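Local coordinates for 2-(acetamidomethylene)succinate hydrolase (Mesorhizobium loti, PDB 3KXP), which catalyses the last step of vitamin B6 degradation, hydrolysing (E)-2-(acetamidomethylene)succinate to succinic semialdehyde, acetate, ammonia and carbon dioxide, at residues A198-A201 with G202-N206. Sequence-based numbering, arbitrary orientation.
Sequences AYLA and GRYPN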
loop_
_atom_site.group_PDB
_atom_site.type_symbol
_atom_site.label_atom_id
_atom_site.label_comp_id
_atom_site.label_asym_id
_atom_site.label_seq_id
_atom_site.Cartn_x
_atom_site.Cartn_y
_atom_site.Cartn_z
ATOM N N ALA A 198 30.130 -20.654 -3.812
ATOM C CA ALA A 198 29.892 -21.740 -2.869
ATOM C C ALA A 198 29.621 -21.108 -1.511
ATOM O O ALA A 198 28.651 -21.448 -0.836
ATOM C CB ALA A 198 31.103 -22.645 -2.782
ATOM N N TYR A 199 30.483 -20.177 -1.118
ATOM C CA TYR A 199 30.323 -19.490 0.151
ATOM C C TYR A 199 28.969 -18.782 0.238
ATOM O O TYR A 199 28.240 -18.933 1.217
ATOM C CB TYR A 199 31.430 -18.454 0.351
ATOM C CG TYR A 199 31.083 -17.463 1.437
ATOM C CD1 TYR A 199 30.973 -17.868 2.770
ATOM C CD2 TYR A 199 30.781 -16.138 1.123
ATOM C CE1 TYR A 199 30.563 -16.974 3.763
ATOM C CE2 TYR A 199 30.368 -15.242 2.104
ATOM C CZ TYR A 199 30.259 -15.663 3.417
ATOM O OH TYR A 199 29.824 -14.778 4.375
ATOM N N LEU A 200 28.642 -18.004 -0.789
ATOM C CA LEU A 200 27.389 -17.268 -0.805
ATOM C C LEU A 200 26.171 -18.187 -0.808
ATOM O O LEU A 200 25.281 -18.025 0.013
ATOM C CB LEU A 200 27.361 -16.302 -2.002
ATOM C CG LEU A 200 28.379 -15.145 -1.929
ATOM C CD1 LEU A 200 28.452 -14.426 -3.267
ATOM C CD2 LEU A 200 27.995 -14.172 -0.812
ATOM N N ALA A 201 26.133 -19.153 -1.716
ATOM C CA ALA A 201 25.006 -20.084 -1.776
ATOM C C ALA A 201 24.750 -20.696 -0.396
ATOM O O ALA A 201 23.601 -20.919 -0.012
ATOM C CB ALA A 201 25.287 -21.190 -2.792
ATOM N N GLY A 202 25.828 -20.955 0.342
ATOM C CA GLY A 202 25.710 -21.538 1.665
ATOM C C GLY A 202 25.222 -20.564 2.725
ATOM O O GLY A 202 24.509 -20.958 3.651
ATOM N N ARG A 203 25.601 -19.296 2.601
ATOM C CA ARG A 203 25.178 -18.297 3.570
ATOM C C ARG A 203 23.754 -17.819 3.275
ATOM O O ARG A 203 23.012 -17.458 4.187
ATOM C CB ARG A 203 26.132 -17.093 3.567
ATOM C CG ARG A 203 25.904 -16.160 4.764
ATOM C CD ARG A 203 26.643 -14.839 4.638
ATOM N NE ARG A 203 26.412 -13.965 5.791
ATOM C CZ ARG A 203 26.866 -12.716 5.890
ATOM N NH1 ARG A 203 27.578 -12.187 4.905
ATOM N NH2 ARG A 203 26.606 -11.989 6.971
ATOM N N TYR A 204 23.379 -17.815 1.998
ATOM C CA TYR A 204 22.042 -17.388 1.588
ATOM C C TYR A 204 21.381 -18.513 0.797
ATOM O O TYR A 204 21.164 -18.382 -0.404
ATOM C CB TYR A 204 22.133 -16.142 0.717
ATOM C CG TYR A 204 22.929 -15.035 1.342
ATOM C CD1 TYR A 204 24.158 -14.645 0.809
ATOM C CD2 TYR A 204 22.456 -14.364 2.466
ATOM C CE1 TYR A 204 24.896 -13.609 1.378
ATOM C CE2 TYR A 204 23.187 -13.326 3.045
ATOM C CZ TYR A 204 24.401 -12.953 2.495
ATOM O OH TYR A 204 25.112 -11.922 3.059
ATOM N N PRO A 205 21.025 -19.617 1.474
ATOM C CA PRO A 205 20.396 -20.799 0.872
ATOM C C PRO A 205 19.153 -20.593 0.013
ATOM O O PRO A 205 18.911 -21.368 -0.912
ATOM C CB PRO A 205 20.133 -21.705 2.082
ATOM C CG PRO A 205 19.877 -20.720 3.182
ATOM C CD PRO A 205 20.977 -19.700 2.947
ATOM N N ASN A 206 18.370 -19.558 0.297
ATOM C CA ASN A 206 17.153 -19.314 -0.481
ATOM C C ASN A 206 17.331 -18.380 -1.674
ATOM O O ASN A 206 16.422 -18.243 -2.493
ATOM C CB ASN A 206 16.047 -18.773 0.424
ATOM C CG ASN A 206 15.755 -19.695 1.581
ATOM O OD1 ASN A 206 15.553 -20.892 1.388
ATOM N ND2 ASN A 206 15.729 -19.148 2.797
#
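Tyr199 and Arg203, one turn apart, meet at the C-terminal end of helix 193-203 in this alpha/beta hydrolase, a worked example of a helix that ends just ahead of a proline. Three i to i+4 hydrogen bonds carry the last turn: Gly202 N to Ala198 O, Arg203 N to Tyr199 O (3.0 Å) and Tyr204 N to Leu200 O (2.8 Å). Arg203 N also makes a weak bond to Leu200 O, whose carbonyl thus receives two amides. The next step fails because Pro205 N has no hydrogen to offer Ala201 O, and Tyr204 is the first residue to leave helical backbone angles.

Among the side chains, Tyr199 and Arg203 run alongside each other in the same direction, each with CG anti to its own N (chi1 163° and -168°). With chi2 of Arg203 also extended, its CD lies 3.2 Å from Tyr199 OH, and the chain runs on straight to NE; ring and guanidinium planes are 39° apart. Arg203 CG lies 4.2 Å above the centre of the Tyr204 ring, and Tyr204 OH lies above one guanidinium face, displaced toward its rim.

Apolar packing joins Leu200 CD2 to the in-plane edge of the Tyr204 ring at CE1 (3.8 Å). Both residues are buried: Leu200 also packs on helix 209-218, while Tyr204 meets Arg215 in a cation-pi contact and Tyr295 edge-to-face. The Tyr204 side chain is about 7 Å from that of His294, the probable active-site histidine. Where the proline denies Ala201 O an amide, a CA-H...O contact from Pro205 CA reaches that oxygen at 3.3 Å.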